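Local coordinates for Alpha/beta hydrolase fold protein (Nakamurella multipartita, PDB 4Y7D), which is probably a hydrolase of the alpha/beta hydrolase fold, with no substrate or reaction established, at residues V28-G33 and A48-A53; T166-V171 and E188-I193; F257-A262 and L270-A275. All blocks are in the same frame, centred on the assembly; numbering follows the deposited sequence. Where two conformers were deposited one is given.

Contacts 1 and 3 hold helices to the same mixed sheet, on opposite sides of the chain's centre: contact 1 at strand 23-31, next to the first strand, and contact 3 at the outermost strand 269-273. Contact 2 joins two helices among those running between strands 124-130 and 242-247. It is the most buried of the three; contact 1 is partly buried, while contact 3 lies at the surface. Valine, leucine and isoleucine carbons make the first two contacts, apart from one glutamate stem, whereas contact 3 adds an arginine and a histidine at its outer edge. Contacts 2 and 3 meet where Arg189 NH1 probably hydrogen-bonds Ala275 O at 2.9 Å.

Contact 1. Residues V28-G33 and A48-A53; sequences VIVGAG and AGLAMA
In this alpha/beta hydrolase fold, helix 46-58 packs near strand 23-31 of the central sheet, and Leu50 makes the contact by touching Val28 and Val30. The two valines are two residues apart on an extended strand, so their side chains rise from the same face, both toward the helix, while that of Ile29 between them points away. Leu50 CD2 serves both: it lies 3.8 Å from Val28 CG1 and 3.9 Å from Val30 CG1. The second methyl takes a smaller share, Leu50 CD1 standing 4.1 Å from Val28 CG1. The side chains of Val28 and Leu50 meet at about a right angle. The CB of Leu50 does not aim at the strand; its CG lies beside the backbone N (chi1 -77°), and the branch beyond carries the methyls over to the valines. A leucine suits this place because it is long enough to bring one terminal methyl against both valines, the other resting on Val28. Beta-branched valines suit the strand, whose extended backbone accepts them readily, and they offer compact methyls close to the sheet. Strand 62-66 lies alongside, with Val28 and Val30 in backbone hydrogen bonds to Val65 and Ala63, and Leu50 also touches Val65. Other sides of the helix are covered by helix 197-209, against Ala48 and Ala51, and by strand 101-106, against the selenomethionine Met52.

Contact 2. Residues T166-V171 and E188-I193; sequences TPEKLV and ERVAQI
The backbones of helices 167-177 and 183-194 approach through Val171 and Val190, whose CA atoms are 6.5 Å apart, while the axes of their segments 167-171 and 188-193 pass at 10.1 Å with directions 135° apart, closer to antiparallel than to parallel. Val171 carries most of the contact on its side. Its CG1 stands anti to the backbone N (chi1 166°), a rotation that carries this methyl out to the other helix, where it lies 3.8 Å from Ile193 CG2 and 4.0 Å from Ile193 CD1. These two side chains slide past each other in opposite directions. The same Val171 CG1 is 4.2 Å from Val190 CG1, so a single methyl rests against two residues almost one helical turn apart. Short branched side chains suit such a place, presenting methyls near the backbone and having few rotations to lose on burial. Toward solvent, the stem of Glu168 crosses Val190 at about a right angle, with Glu168 CG 4.0 Å from Val190 CG1 and the carboxylate OE2 also near that methyl. A glutamate suits the place because the residue is exposed and its charge can be solvated. Within helix 183-194, Arg189 NH2 donates to Gln192 OE1 at 2.9 Å, bent to 145° at the hydrogen and tilted from the carbonyl plane, tying together two polar side chains three residues apart. Both helices belong to the helical insertion between strands 124-130 and 242-247, which in this fold commonly forms a cap. Helix 197-209 covers another side of helix 167-177, with Leu204 against Val171, and Met194 extends the apolar contact.

Contact 3. Residues F257-A262 and L270-A275; sequences FSRFAA and LVHLDA
Leu270 on strand 269-273 lies against Ser258, Arg259 and Ala262 of helix 255-264, within the beta-alpha-beta crossover formed by strand 242-247, this helix and the strand. The parts of the leucine divide the helix surface among them, with some overlap. Leu270 CB meets Ala262 CB at 3.9 Å, Leu270 CD1 comes within 4.0 Å of Ser258 CB, and Leu270 CD2 lies 3.9 Å from Arg259 CG, where the two chains cross at a slant. With CG turned anti to the backbone N (chi1 -180°), the fork spreads across the helix surface and its two methyls part toward Ser258 and Arg259. Alanine and serine suit the helix here because their small side chains allow the strand to come near. With an alanine in place of Leu270, both methyls would go, and the Arg259 stem and Ser258 would probably lose this apolar neighbour, opening a gap between helix and strand.

Farther out, the Arg259 chain bends at chi3 and brings its guanidinium to His272. Arg259 NH1 is 4.1 Å from His272 CE1, which sits at the edge of the guanidinium, near its plane; seen from the ring the approach is oblique. The planes are 23° apart, and no hydrogen bond joins the pair. Both groups are exposed, where solvent could probably ease any repulsion should the histidine be protonated.

The helix runs nearly antiparallel to the strand, their short axes 162° apart in direction. Strand 242-247 fixes the second shell: its backbone hydrogen-bonds Val271, while Val244 touches both Ser258 and Leu270. Ser258 O, brushed by Leu270 CD1 at 3.9 Å, accepts the helical hydrogen bond from Ala262 N at 2.9 Å.

Contact 1. Residues V28-G33 and A48-A53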
# COMPACT_ATOMS: atom_id res chain seq x y z
N VAL A 28 9.23 -3.28 10.46
CA VAL A 28 10.35 -4.07 10.04
C VAL A 28 11.26 -3.10 9.32
O VAL A 28 10.82 -2.34 8.46
CB VAL A 28 9.93 -5.24 9.12
CG1 VAL A 28 11.11 -6.06 8.66
CG2 VAL A 28 8.91 -6.13 9.81
N ILE A 29 12.53 -3.23 9.65
CA ILE A 29 13.59 -2.36 9.19
C ILE A 29 14.44 -3.25 8.28
O ILE A 29 15.01 -4.23 8.75
CB ILE A 29 14.45 -1.92 10.41
CG1 ILE A 29 13.65 -1.09 11.44
CG2 ILE A 29 15.69 -1.18 9.97
CD1 ILE A 29 13.19 0.25 10.97
N VAL A 30 14.52 -2.92 6.99
CA VAL A 30 15.24 -3.75 6.06
C VAL A 30 15.96 -2.93 4.99
O VAL A 30 15.49 -1.89 4.58
CB VAL A 30 14.28 -4.76 5.41
CG1 VAL A 30 13.23 -4.09 4.54
CG2 VAL A 30 15.06 -5.75 4.59
N GLY A 31 17.10 -3.45 4.54
CA GLY A 31 17.86 -2.81 3.47
C GLY A 31 18.84 -1.76 3.98
O GLY A 31 19.06 -1.58 5.19
N ALA A 32 19.44 -1.04 3.03
CA ALA A 32 20.47 -0.05 3.31
C ALA A 32 20.36 0.97 2.21
O ALA A 32 20.01 0.63 1.07
CB ALA A 32 21.86 -0.68 3.26
N GLY A 33 20.65 2.23 2.53
CA GLY A 33 20.46 3.31 1.58
C GLY A 33 19.51 4.36 2.12
O GLY A 33 19.09 4.29 3.27
N ALA A 48 2.47 -7.46 3.83
CA ALA A 48 2.15 -6.72 2.60
C ALA A 48 3.20 -5.66 2.36
O ALA A 48 3.66 -5.49 1.24
CB ALA A 48 0.78 -6.07 2.69
N GLY A 49 3.53 -4.91 3.40
CA GLY A 49 4.53 -3.85 3.26
C GLY A 49 5.88 -4.37 2.79
O GLY A 49 6.52 -3.74 1.96
N LEU A 50 6.34 -5.49 3.31
CA LEU A 50 7.61 -6.00 2.87
C LEU A 50 7.58 -6.43 1.41
O LEU A 50 8.59 -6.31 0.70
CB LEU A 50 8.03 -7.21 3.74
CG LEU A 50 8.58 -6.87 5.12
CD1 LEU A 50 8.63 -8.08 6.05
CD2 LEU A 50 9.99 -6.28 4.99
N ALA A 51 6.45 -6.96 0.97
CA ALA A 51 6.29 -7.35 -0.42
C ALA A 51 6.33 -6.11 -1.32
O ALA A 51 7.03 -6.08 -2.34
CB ALA A 51 4.98 -8.10 -0.62
N MSE A 52 5.64 -5.05 -0.88
CA MSE A 52 5.71 -3.74 -1.56
C MSE A 52 7.17 -3.20 -1.64
O MSE A 52 7.54 -2.58 -2.63
CB MSE A 52 4.87 -2.70 -0.85
CG MSE A 52 3.36 -2.95 -0.91
SE MSE A 52 2.43 -1.75 0.37
CE MSE A 52 3.04 -0.04 -0.28
N ALA A 53 7.94 -3.43 -0.57
CA ALA A 53 9.27 -2.84 -0.39
C ALA A 53 10.36 -3.59 -1.10
O ALA A 53 11.49 -3.06 -1.21
CB ALA A 53 9.64 -2.76 1.07

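Contact 2. Residues T166-V171 and E188-I193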
# COMPACT_ATOMS: atom_id res chain seq x y z
N THR A 166 -1.66 -24.13 -4.79
CA THR A 166 -2.34 -23.88 -6.08
C THR A 166 -2.10 -22.42 -6.46
O THR A 166 -3.05 -21.60 -6.52
CB THR A 166 -3.87 -24.19 -6.02
OG1 THR A 166 -4.54 -23.27 -5.13
CG2 THR A 166 -4.10 -25.61 -5.60
N PRO A 167 -0.81 -22.05 -6.62
CA PRO A 167 -0.54 -20.63 -6.72
C PRO A 167 -1.16 -20.00 -7.98
O PRO A 167 -1.68 -18.86 -7.90
CB PRO A 167 1.01 -20.56 -6.69
CG PRO A 167 1.47 -21.94 -7.08
CD PRO A 167 0.43 -22.83 -6.49
N GLU A 168 -1.13 -20.71 -9.11
CA GLU A 168 -1.70 -20.13 -10.34
C GLU A 168 -3.19 -19.79 -10.18
O GLU A 168 -3.66 -18.73 -10.63
CB GLU A 168 -1.47 -21.02 -11.56
CG GLU A 168 -1.96 -20.40 -12.85
CD GLU A 168 -1.36 -21.01 -14.12
OE1 GLU A 168 -0.31 -21.67 -14.05
OE2 GLU A 168 -1.97 -20.82 -15.18
N LYS A 169 -3.93 -20.68 -9.52
CA LYS A 169 -5.34 -20.43 -9.27
C LYS A 169 -5.51 -19.20 -8.42
O LYS A 169 -6.40 -18.40 -8.67
CB LYS A 169 -6.03 -21.64 -8.60
CG LYS A 169 -6.35 -22.80 -9.54
CD LYS A 169 -7.48 -23.71 -8.98
CE LYS A 169 -7.54 -25.13 -9.57
NZ LYS A 169 -7.19 -26.22 -8.59
N LEU A 170 -4.65 -19.01 -7.42
CA LEU A 170 -4.75 -17.84 -6.55
C LEU A 170 -4.41 -16.55 -7.32
O LEU A 170 -5.10 -15.52 -7.17
CB LEU A 170 -3.89 -17.97 -5.30
CG LEU A 170 -4.14 -16.84 -4.27
CD1 LEU A 170 -5.62 -16.61 -3.92
CD2 LEU A 170 -3.41 -17.10 -2.97
N VAL A 171 -3.35 -16.61 -8.13
CA VAL A 171 -2.94 -15.46 -8.96
C VAL A 171 -4.12 -15.04 -9.90
O VAL A 171 -4.49 -13.88 -9.97
CB VAL A 171 -1.65 -15.80 -9.75
CG1 VAL A 171 -1.40 -14.78 -10.84
CG2 VAL A 171 -0.47 -15.88 -8.80
N GLU A 188 -3.87 -13.51 -19.86
CA GLU A 188 -2.61 -12.99 -20.38
C GLU A 188 -1.72 -12.45 -19.24
O GLU A 188 -0.51 -12.69 -19.22
CB GLU A 188 -2.88 -11.90 -21.42
CG GLU A 188 -1.63 -11.37 -22.13
CD GLU A 188 -1.95 -10.46 -23.32
OE1 GLU A 188 -2.49 -10.94 -24.34
OE2 GLU A 188 -1.66 -9.26 -23.25
N ARG A 189 -2.34 -11.76 -18.28
CA ARG A 189 -1.64 -11.20 -17.13
C ARG A 189 -1.14 -12.31 -16.23
O ARG A 189 -0.01 -12.28 -15.80
CB ARG A 189 -2.51 -10.19 -16.36
CG ARG A 189 -1.75 -9.50 -15.23
CD ARG A 189 -0.71 -8.47 -15.69
NE ARG A 189 -1.42 -7.32 -16.22
CZ ARG A 189 -1.68 -7.10 -17.49
NH1 ARG A 189 -2.43 -6.09 -17.82
NH2 ARG A 189 -1.15 -7.87 -18.45
N VAL A 190 -1.98 -13.32 -16.01
CA VAL A 190 -1.62 -14.46 -15.20
C VAL A 190 -0.38 -15.17 -15.77
O VAL A 190 0.54 -15.51 -15.03
CB VAL A 190 -2.84 -15.41 -15.01
CG1 VAL A 190 -2.41 -16.73 -14.38
CG2 VAL A 190 -3.92 -14.74 -14.19
N ALA A 191 -0.35 -15.38 -17.09
CA ALA A 191 0.78 -16.10 -17.71
C ALA A 191 2.09 -15.31 -17.55
O ALA A 191 3.13 -15.90 -17.24
CB ALA A 191 0.49 -16.37 -19.17
N GLN A 192 2.01 -13.98 -17.67
CA GLN A 192 3.14 -13.10 -17.39
C GLN A 192 3.66 -13.27 -15.96
O GLN A 192 4.85 -13.39 -15.72
CB GLN A 192 2.73 -11.64 -17.62
CG GLN A 192 2.54 -11.34 -19.11
CD GLN A 192 1.70 -10.09 -19.33
OE1 GLN A 192 1.31 -9.40 -18.37
NE2 GLN A 192 1.40 -9.82 -20.59
N ILE A 193 2.75 -13.31 -15.00
CA ILE A 193 3.09 -13.40 -13.63
C ILE A 193 3.71 -14.75 -13.31
O ILE A 193 4.70 -14.83 -12.61
CB ILE A 193 1.85 -13.15 -12.76
CG1 ILE A 193 1.45 -11.68 -12.89
CG2 ILE A 193 2.12 -13.53 -11.29
CD1 ILE A 193 0.14 -11.32 -12.22

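Contact 3. Residues F257-A262 and L270-A275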
# COMPACT_ATOMS: atom_id res chain seq x y z
N PHE A 257 -9.30 8.56 -8.30
CA PHE A 257 -8.59 8.97 -7.09
C PHE A 257 -7.19 9.48 -7.43
O PHE A 257 -6.69 10.47 -6.81
CB PHE A 257 -8.46 7.84 -6.08
CG PHE A 257 -9.74 7.54 -5.32
CD1 PHE A 257 -10.08 8.26 -4.22
CD2 PHE A 257 -10.58 6.51 -5.72
CE1 PHE A 257 -11.25 8.00 -3.53
CE2 PHE A 257 -11.78 6.25 -5.03
CZ PHE A 257 -12.09 6.99 -3.92
N SER A 258 -6.55 8.79 -8.37
CA SER A 258 -5.20 9.23 -8.77
C SER A 258 -5.18 10.51 -9.63
O SER A 258 -4.23 11.31 -9.51
CB SER A 258 -4.51 8.10 -9.50
OG SER A 258 -4.21 6.98 -8.65
N ARG A 259 -6.14 10.68 -10.53
CA ARG A 259 -6.24 11.91 -11.32
C ARG A 259 -6.50 13.08 -10.41
O ARG A 259 -5.91 14.13 -10.59
CB ARG A 259 -7.35 11.82 -12.40
CG ARG A 259 -6.89 11.14 -13.67
CD ARG A 259 -7.87 11.35 -14.85
NE ARG A 259 -9.06 10.55 -14.55
CZ ARG A 259 -9.20 9.23 -14.76
NH1 ARG A 259 -8.24 8.51 -15.39
NH2 ARG A 259 -10.32 8.62 -14.35
N PHE A 260 -7.37 12.90 -9.41
CA PHE A 260 -7.63 13.92 -8.43
C PHE A 260 -6.35 14.28 -7.69
O PHE A 260 -6.07 15.45 -7.50
CB PHE A 260 -8.69 13.46 -7.41
CG PHE A 260 -8.90 14.39 -6.26
CD1 PHE A 260 -9.60 15.56 -6.42
CD2 PHE A 260 -8.47 14.07 -4.99
CE1 PHE A 260 -9.79 16.41 -5.36
CE2 PHE A 260 -8.67 14.91 -3.92
CZ PHE A 260 -9.37 16.08 -4.12
N ALA A 261 -5.63 13.28 -7.21
CA ALA A 261 -4.43 13.49 -6.42
C ALA A 261 -3.39 14.26 -7.23
O ALA A 261 -2.85 15.24 -6.73
CB ALA A 261 -3.88 12.17 -5.91
N ALA A 262 -3.18 13.86 -8.50
CA ALA A 262 -2.22 14.54 -9.34
C ALA A 262 -2.62 15.99 -9.60
O ALA A 262 -1.75 16.88 -9.65
CB ALA A 262 -1.98 13.78 -10.61
N LEU A 270 1.78 11.96 -13.09
CA LEU A 270 0.81 10.87 -13.11
C LEU A 270 1.22 9.87 -14.19
O LEU A 270 1.43 10.25 -15.34
CB LEU A 270 -0.58 11.42 -13.43
CG LEU A 270 -1.74 10.44 -13.49
CD1 LEU A 270 -1.93 9.60 -12.22
CD2 LEU A 270 -2.97 11.28 -13.79
N VAL A 271 1.33 8.60 -13.81
CA VAL A 271 1.65 7.52 -14.73
C VAL A 271 0.49 6.52 -14.77
O VAL A 271 0.11 5.92 -13.74
CB VAL A 271 2.97 6.83 -14.31
CG1 VAL A 271 3.20 5.57 -15.08
CG2 VAL A 271 4.13 7.79 -14.45
N HIS A 272 -0.07 6.32 -15.95
CA HIS A 272 -1.09 5.34 -16.21
C HIS A 272 -0.47 4.04 -16.76
O HIS A 272 0.40 4.07 -17.63
CB HIS A 272 -2.08 5.86 -17.26
CG HIS A 272 -2.74 7.14 -16.89
ND1 HIS A 272 -3.78 7.21 -15.98
CD2 HIS A 272 -2.50 8.41 -17.29
CE1 HIS A 272 -4.16 8.46 -15.86
NE2 HIS A 272 -3.39 9.21 -16.63
N LEU A 273 -0.98 2.90 -16.30
CA LEU A 273 -0.59 1.62 -16.81
C LEU A 273 -1.86 1.05 -17.44
O LEU A 273 -2.83 0.73 -16.75
CB LEU A 273 -0.04 0.76 -15.66
CG LEU A 273 1.36 1.14 -15.19
CD1 LEU A 273 1.68 0.52 -13.87
CD2 LEU A 273 2.43 0.79 -16.23
N ASP A 274 -1.86 1.01 -18.77
CA ASP A 274 -3.00 0.61 -19.55
C ASP A 274 -3.36 -0.85 -19.25
O ASP A 274 -2.51 -1.73 -19.32
CB ASP A 274 -2.69 0.74 -21.03
CG ASP A 274 -2.80 2.17 -21.57
OD1 ASP A 274 -3.42 3.03 -20.91
OD2 ASP A 274 -2.32 2.36 -22.74
N ALA A 275 -4.61 -1.10 -18.93
CA ALA A 275 -5.10 -2.44 -18.59
C ALA A 275 -4.47 -2.93 -17.29
O ALA A 275 -4.39 -4.12 -17.01
CB ALA A 275 -4.91 -3.43 -19.75